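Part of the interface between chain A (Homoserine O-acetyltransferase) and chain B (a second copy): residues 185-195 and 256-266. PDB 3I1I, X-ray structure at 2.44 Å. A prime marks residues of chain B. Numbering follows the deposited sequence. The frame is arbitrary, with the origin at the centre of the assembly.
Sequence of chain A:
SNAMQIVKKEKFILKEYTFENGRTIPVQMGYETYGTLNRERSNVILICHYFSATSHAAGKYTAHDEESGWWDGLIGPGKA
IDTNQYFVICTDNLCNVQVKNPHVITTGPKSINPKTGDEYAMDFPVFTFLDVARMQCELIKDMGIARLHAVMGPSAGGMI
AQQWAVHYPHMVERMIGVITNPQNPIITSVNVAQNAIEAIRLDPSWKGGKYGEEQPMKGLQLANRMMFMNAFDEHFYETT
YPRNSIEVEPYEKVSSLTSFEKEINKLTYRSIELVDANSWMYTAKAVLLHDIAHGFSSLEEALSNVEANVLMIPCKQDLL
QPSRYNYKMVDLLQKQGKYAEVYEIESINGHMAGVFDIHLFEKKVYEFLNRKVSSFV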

ATOM      1  N   PRO A 185      16.525   2.171  -3.841  1.00 19.63           N
ATOM      2  CA  PRO A 185      16.535   2.068  -2.388  1.00 19.95           C
ATOM      3  C   PRO A 185      15.574   1.019  -1.884  1.00 19.70           C
ATOM      4  O   PRO A 185      14.535   0.778  -2.495  1.00 19.52           O
ATOM      5  CB  PRO A 185      16.099   3.450  -1.929  1.00 20.08           C
ATOM      6  CG  PRO A 185      16.533   4.347  -3.047  1.00 21.60           C
ATOM      7  CD  PRO A 185      16.263   3.538  -4.304  1.00 20.09           C
ATOM      8  N   ILE A 186      15.955   0.384  -0.792  1.00 19.48           N
ATOM      9  CA  ILE A 186      15.153  -0.668  -0.182  1.00 19.73           C
ATOM     10  C   ILE A 186      13.759  -0.133   0.189  1.00 19.99           C
ATOM     11  O   ILE A 186      12.769  -0.789  -0.079  1.00 20.50           O
ATOM     12  CB  ILE A 186      15.846  -1.218   1.104  1.00 19.22           C
ATOM     13  CG1 ILE A 186      17.203  -1.834   0.755  1.00 19.49           C
ATOM     14  CG2 ILE A 186      14.956  -2.244   1.827  1.00 17.61           C
ATOM     15  CD1 ILE A 186      17.153  -2.970  -0.297  1.00 15.73           C
ATOM     16  N   ILE A 187      13.701   1.065   0.775  1.00 20.00           N
ATOM     17  CA  ILE A 187      12.425   1.665   1.190  1.00 19.84           C
ATOM     18  C   ILE A 187      11.477   1.797   0.028  1.00 20.75           C
ATOM     19  O   ILE A 187      10.299   1.424   0.141  1.00 21.89           O
ATOM     20  CB  ILE A 187      12.604   3.031   1.886  1.00 19.63           C
ATOM     21  CG1 ILE A 187      11.299   3.503   2.530  1.00 18.36           C
ATOM     22  CG2 ILE A 187      13.177   4.149   0.926  1.00 17.09           C
ATOM     23  CD1 ILE A 187      11.561   4.771   3.552  1.00 16.23           C
ATOM     24  N   THR A 188      11.978   2.292  -1.099  1.00 20.79           N
ATOM     25  CA  THR A 188      11.167   2.408  -2.292  1.00 20.92           C
ATOM     26  C   THR A 188      10.847   1.034  -2.920  1.00 21.63           C
ATOM     27  O   THR A 188       9.764   0.796  -3.428  1.00 21.59           O
ATOM     28  CB  THR A 188      11.894   3.292  -3.314  1.00 21.85           C
ATOM     29  OG1 THR A 188      12.262   4.519  -2.690  1.00 20.29           O
ATOM     30  CG2 THR A 188      11.046   3.550  -4.543  1.00 19.57           C
ATOM     31  N   SER A 189      11.788   0.110  -2.874  1.00 22.11           N
ATOM     32  CA  SER A 189      11.562  -1.198  -3.470  1.00 22.49           C
ATOM     33  C   SER A 189      10.424  -1.943  -2.802  1.00 23.64           C
ATOM     34  O   SER A 189       9.642  -2.637  -3.481  1.00 23.47           O
ATOM     35  CB  SER A 189      12.846  -2.028  -3.420  1.00 22.42           C
ATOM     36  OG  SER A 189      13.908  -1.358  -4.087  1.00 21.16           O
ATOM     37  N   VAL A 190      10.305  -1.781  -1.485  1.00 24.48           N
ATOM     38  CA  VAL A 190       9.213  -2.432  -0.764  1.00 25.98           C
ATOM     39  C   VAL A 190       7.949  -1.546  -0.747  1.00 27.42           C
ATOM     40  O   VAL A 190       6.833  -1.987  -1.074  1.00 26.93           O
ATOM     41  CB  VAL A 190       9.622  -2.799   0.694  1.00 26.07           C
ATOM     42  CG1 VAL A 190       8.482  -3.523   1.387  1.00 24.59           C
ATOM     43  CG2 VAL A 190      10.944  -3.642   0.704  1.00 24.45           C
ATOM     44  N   ASN A 191       8.116  -0.286  -0.376  1.00 29.25           N
ATOM     45  CA  ASN A 191       6.927   0.526  -0.097  1.00 30.54           C
ATOM     46  C   ASN A 191       6.186   0.861  -1.347  1.00 30.08           C
ATOM     47  O   ASN A 191       4.986   0.927  -1.321  1.00 30.53           O
ATOM     48  CB  ASN A 191       7.243   1.808   0.692  1.00 31.61           C
ATOM     49  CG  ASN A 191       6.228   2.071   1.765  1.00 35.18           C
ATOM     50  OD1 ASN A 191       5.636   1.149   2.312  1.00 38.60           O
ATOM     51  ND2 ASN A 191       6.016   3.338   2.080  1.00 45.52           N
ATOM     52  N   VAL A 192       6.899   1.022  -2.452  1.00 30.01           N
ATOM     53  CA  VAL A 192       6.269   1.363  -3.711  1.00 29.62           C
ATOM     54  C   VAL A 192       6.300   0.258  -4.765  1.00 29.01           C
ATOM     55  O   VAL A 192       5.359   0.149  -5.513  1.00 31.33           O
ATOM     56  CB  VAL A 192       6.862   2.688  -4.273  1.00 30.24           C
ATOM     57  CG1 VAL A 192       6.237   3.054  -5.576  1.00 27.25           C
ATOM     58  CG2 VAL A 192       6.673   3.805  -3.218  1.00 31.00           C
ATOM     59  N   ALA A 193       7.331  -0.568  -4.873  1.00 27.34           N
ATOM     60  CA  ALA A 193       7.270  -1.663  -5.885  1.00 25.47           C
ATOM     61  C   ALA A 193       6.614  -2.963  -5.378  1.00 24.09           C
ATOM     62  O   ALA A 193       5.644  -3.437  -5.964  1.00 23.78           O
ATOM     63  CB  ALA A 193       8.636  -1.927  -6.493  1.00 24.70           C
ATOM     64  N   GLN A 194       7.120  -3.547  -4.294  1.00 23.48           N
ATOM     65  CA  GLN A 194       6.523  -4.780  -3.762  1.00 22.89           C
ATOM     66  C   GLN A 194       5.046  -4.567  -3.393  1.00 23.36           C
ATOM     67  O   GLN A 194       4.173  -5.325  -3.828  1.00 24.43           O
ATOM     68  CB  GLN A 194       7.259  -5.276  -2.512  1.00 22.89           C
ATOM     69  CG  GLN A 194       6.700  -6.580  -1.998  1.00 23.53           C
ATOM     70  CD  GLN A 194       7.319  -7.102  -0.720  1.00 26.55           C
ATOM     71  OE1 GLN A 194       8.175  -6.458  -0.107  1.00 30.24           O
ATOM     72  NE2 GLN A 194       6.871  -8.294  -0.293  1.00 25.92           N
ATOM     73  N   ASN A 195       4.771  -3.560  -2.571  1.00 22.32           N
ATOM     74  CA  ASN A 195       3.413  -3.272  -2.179  1.00 22.78           C
ATOM     75  C   ASN A 195       2.456  -3.038  -3.355  1.00 22.96           C
ATOM     76  O   ASN A 195       1.273  -3.449  -3.295  1.00 22.69           O
ATOM     77  CB  ASN A 195       3.368  -2.098  -1.202  1.00 22.84           C
ATOM     78  CG  ASN A 195       3.877  -2.469   0.200  1.00 25.07           C
ATOM     79  OD1 ASN A 195       4.058  -3.658   0.520  1.00 28.09           O
ATOM     80  ND2 ASN A 195       4.123  -1.450   1.036  1.00 26.04           N
TER
ATOM     81  N   SER B 256       9.439 -14.373  -7.611  1.00 26.33           N
ATOM     82  CA  SER B 256      10.566 -14.671  -6.745  1.00 25.86           C
ATOM     83  C   SER B 256      10.994 -13.457  -5.934  1.00 25.05           C
ATOM     84  O   SER B 256      11.369 -12.435  -6.472  1.00 23.65           O
ATOM     85  CB  SER B 256      11.725 -15.212  -7.559  1.00 26.23           C
ATOM     86  OG  SER B 256      11.418 -16.519  -8.011  1.00 28.30           O
ATOM     87  N   LEU B 257      10.969 -13.591  -4.614  1.00 25.04           N
ATOM     88  CA  LEU B 257      11.300 -12.465  -3.748  1.00 24.15           C
ATOM     89  C   LEU B 257      12.803 -12.297  -3.598  1.00 23.24           C
ATOM     90  O   LEU B 257      13.564 -13.277  -3.612  1.00 24.11           O
ATOM     91  CB  LEU B 257      10.656 -12.659  -2.385  1.00 24.28           C
ATOM     92  CG  LEU B 257       9.137 -12.854  -2.391  1.00 24.81           C
ATOM     93  CD1 LEU B 257       8.686 -13.289  -1.003  1.00 24.24           C
ATOM     94  CD2 LEU B 257       8.386 -11.567  -2.827  1.00 23.19           C
ATOM     95  N   THR B 258      13.232 -11.049  -3.470  1.00 22.27           N
ATOM     96  CA  THR B 258      14.597 -10.722  -3.064  1.00 20.96           C
ATOM     97  C   THR B 258      14.775 -11.081  -1.600  1.00 21.10           C
ATOM     98  O   THR B 258      13.804 -11.352  -0.864  1.00 21.93           O
ATOM     99  CB  THR B 258      14.916  -9.191  -3.229  1.00 21.05           C
ATOM    100  OG1 THR B 258      14.058  -8.409  -2.368  1.00 21.41           O
ATOM    101  CG2 THR B 258      14.803  -8.758  -4.669  1.00 16.61           C
ATOM    102  N   SER B 259      16.010 -11.078  -1.143  1.00 20.93           N
ATOM    103  CA  SER B 259      16.255 -11.459   0.240  1.00 20.53           C
ATOM    104  C   SER B 259      15.752 -10.377   1.172  1.00 20.53           C
ATOM    105  O   SER B 259      15.303 -10.684   2.257  1.00 19.64           O
ATOM    106  CB  SER B 259      17.739 -11.712   0.477  1.00 20.31           C
ATOM    107  OG  SER B 259      18.499 -10.553   0.187  1.00 21.64           O
ATOM    108  N   PHE B 260      15.818  -9.107   0.764  1.00 21.10           N
ATOM    109  CA  PHE B 260      15.244  -8.067   1.633  1.00 22.13           C
ATOM    110  C   PHE B 260      13.736  -8.221   1.742  1.00 22.82           C
ATOM    111  O   PHE B 260      13.203  -8.086   2.852  1.00 23.46           O
ATOM    112  CB  PHE B 260      15.683  -6.632   1.303  1.00 22.44           C
ATOM    113  CG  PHE B 260      15.322  -6.158  -0.068  1.00 21.58           C
ATOM    114  CD1 PHE B 260      14.094  -5.597  -0.316  1.00 21.43           C
ATOM    115  CD2 PHE B 260      16.259  -6.218  -1.109  1.00 21.91           C
ATOM    116  CE1 PHE B 260      13.756  -5.139  -1.626  1.00 22.96           C
ATOM    117  CE2 PHE B 260      15.946  -5.787  -2.412  1.00 20.92           C
ATOM    118  CZ  PHE B 260      14.687  -5.223  -2.662  1.00 21.59           C
ATOM    119  N   GLU B 261      13.060  -8.598   0.643  1.00 22.86           N
ATOM    120  CA  GLU B 261      11.624  -8.818   0.713  1.00 22.80           C
ATOM    121  C   GLU B 261      11.279  -9.955   1.679  1.00 23.60           C
ATOM    122  O   GLU B 261      10.297  -9.854   2.438  1.00 23.33           O
ATOM    123  CB  GLU B 261      11.035  -9.101  -0.660  1.00 23.09           C
ATOM    124  CG  GLU B 261      10.880  -7.880  -1.561  1.00 23.95           C
ATOM    125  CD  GLU B 261      10.473  -8.253  -2.982  1.00 25.35           C
ATOM    126  OE1 GLU B 261      11.287  -8.868  -3.718  1.00 22.04           O
ATOM    127  OE2 GLU B 261       9.326  -7.919  -3.356  1.00 30.27           O
ATOM    128  N   LYS B 262      12.088 -11.027   1.650  1.00 23.56           N
ATOM    129  CA  LYS B 262      11.929 -12.155   2.567  1.00 23.44           C
ATOM    130  C   LYS B 262      12.105 -11.769   4.031  1.00 22.85           C
ATOM    131  O   LYS B 262      11.268 -12.117   4.856  1.00 21.71           O
ATOM    132  CB  LYS B 262      12.922 -13.261   2.244  1.00 23.74           C
ATOM    133  CG  LYS B 262      12.502 -14.105   1.062  1.00 25.30           C
ATOM    134  CD  LYS B 262      13.565 -15.085   0.640  1.00 23.74           C
ATOM    135  CE  LYS B 262      13.145 -15.743  -0.664  1.00 25.88           C
ATOM    136  NZ  LYS B 262      14.271 -16.586  -1.246  1.00 27.78           N
ATOM    137  N   GLU B 263      13.190 -11.075   4.354  1.00 23.15           N
ATOM    138  CA  GLU B 263      13.409 -10.618   5.734  1.00 24.34           C
ATOM    139  C   GLU B 263      12.209  -9.764   6.190  1.00 23.79           C
ATOM    140  O   GLU B 263      11.565 -10.081   7.169  1.00 24.10           O
ATOM    141  CB  GLU B 263      14.734  -9.875   5.882  1.00 24.82           C
ATOM    142  CG  GLU B 263      15.932 -10.766   5.539  1.00 29.40           C
ATOM    143  CD  GLU B 263      17.215 -10.041   4.999  1.00 36.20           C
ATOM    144  OE1 GLU B 263      18.246 -10.764   4.891  1.00 39.11           O
ATOM    145  OE2 GLU B 263      17.222  -8.808   4.682  1.00 37.26           O
ATOM    146  N   ILE B 264      11.849  -8.750   5.416  1.00 23.64           N
ATOM    147  CA  ILE B 264      10.751  -7.871   5.799  1.00 22.92           C
ATOM    148  C   ILE B 264       9.409  -8.599   5.845  1.00 22.86           C
ATOM    149  O   ILE B 264       8.638  -8.361   6.754  1.00 23.23           O
ATOM    150  CB  ILE B 264      10.700  -6.598   4.925  1.00 22.47           C
ATOM    151  CG1 ILE B 264      11.952  -5.753   5.192  1.00 21.72           C
ATOM    152  CG2 ILE B 264       9.433  -5.800   5.184  1.00 20.86           C
ATOM    153  CD1 ILE B 264      12.345  -4.788   4.086  1.00 20.38           C
ATOM    154  N   ASN B 265       9.141  -9.510   4.924  1.00 23.82           N
ATOM    155  CA  ASN B 265       7.922 -10.318   5.012  1.00 24.72           C
ATOM    156  C   ASN B 265       7.849 -11.076   6.334  1.00 26.18           C
ATOM    157  O   ASN B 265       6.802 -11.107   6.996  1.00 25.97           O
ATOM    158  CB  ASN B 265       7.842 -11.349   3.910  1.00 24.57           C
ATOM    159  CG  ASN B 265       7.330 -10.789   2.609  1.00 26.78           C
ATOM    160  OD1 ASN B 265       7.076  -9.586   2.482  1.00 30.55           O
ATOM    161  ND2 ASN B 265       7.223 -11.655   1.608  1.00 23.93           N
ATOM    162  N   LYS B 266       8.969 -11.677   6.720  1.00 27.05           N
ATOM    163  CA  LYS B 266       9.014 -12.451   7.949  1.00 28.72           C
ATOM    164  C   LYS B 266       8.661 -11.584   9.161  1.00 28.05           C
ATOM    165  O   LYS B 266       7.820 -11.981   9.969  1.00 27.25           O
ATOM    166  CB  LYS B 266      10.385 -13.087   8.133  1.00 29.60           C
ATOM    167  CG  LYS B 266      10.396 -14.249   9.080  1.00 34.56           C
ATOM    168  CD  LYS B 266      11.642 -15.176   8.816  1.00 41.54           C
ATOM    169  CE  LYS B 266      12.672 -15.197   9.980  1.00 44.87           C
ATOM    170  NZ  LYS B 266      12.636 -16.509  10.783  1.00 49.82           N
TER
HETATM  171  O   HOH W   1       8.705  -7.242   2.460  1.00 23.76           O

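How do the two backbones meet? Each stretch is mostly a single helix, residues 186-195 in chain A and 259-266 in chain B, and the two cross at a steep angle, with 77° between their N-to-C directions. Their axes come no closer than 10.7 Å, so the space between them is filled by side chains. The CA atoms of Val190 and Glu261′ lie 7.0 Å apart, and those of Ile186 and Phe260′ 7.6 Å. Together the two stretches bury 380 Å² of surface, apolar toward the start of the chain A helix and polar around Gln194.

What prepares the start of the chain B helix for this contact? Leu257′ only grazes the partner, its CD2 lying 4.4 Å from NE2 of Gln194. Thr258′ then caps the helix: its OG1 accepts a hydrogen bond from the backbone N of Glu261′ at 3.2 Å, satisfying an amide that has no earlier helical carbonyl to bond. Glu261′ returns the favour, its OE1 accepting from Thr258′ N at 2.9 Å and from Thr258′ OG1 at 3.1 Å. These bonds hold one carboxylate oxygen against its own chain.

Why does Phe260′ take so large a share of the contact? Its CA-to-CB bond points toward chain A, and its ring meets three residues of the opposing helix. Over one face sits the methyl CD1 of Ile186, 3.6 Å from the centroid of the Phe260′ ring and only 17° off the normal, a CH-pi contact in which a weakly polarised C-H group meets the aromatic electron cloud. Near the ring plane, at the edge, CG2 of Val190 comes within 3.8 Å of Phe260′ CD1. Ser189 contributes carbon, its CB lying 3.7 Å from Phe260′ CE1, while its hydroxyl OG donates a hydrogen bond to the backbone O of Pro185 at 2.7 Å, back within its own chain.

What do Glu261′ and Ile264′ bring to the contact? Glu261′ reaches the partner with its other carboxylate oxygen, OE2, which lies 3.2 Å from CG of Gln194, a carbon that offers it no conventional hydrogen bond. One turn on from Phe260′, Ile264′ extends the apolar surface: its CD1 packs 3.8 Å from CG2 of Val190 and, more loosely, 4.3 Å from CG2 of Ile186. The same Val190 methyl thus touches both Phe260′ and Ile264′.

What does Asn265′ add? It accepts the single direct hydrogen bond across the stretches, from NE2 of Gln194 to OD1 of Asn265′ at 3.1 Å, with an N-H...acceptor angle of 154°. Gln194 spans the gap with chi1 and chi2 both t, an extended reach. A water sits beside the pair, its oxygen 2.7 Å from OE1 of Gln194 and 2.9 Å from OD1 of Asn265′, close enough to bridge them, though it has more acceptors in reach than protons to give. The amide nitrogen of Gln194 thus bonds OD1 of Asn265′ directly, while its amide oxygen and that same OD1 share the water as a neighbour.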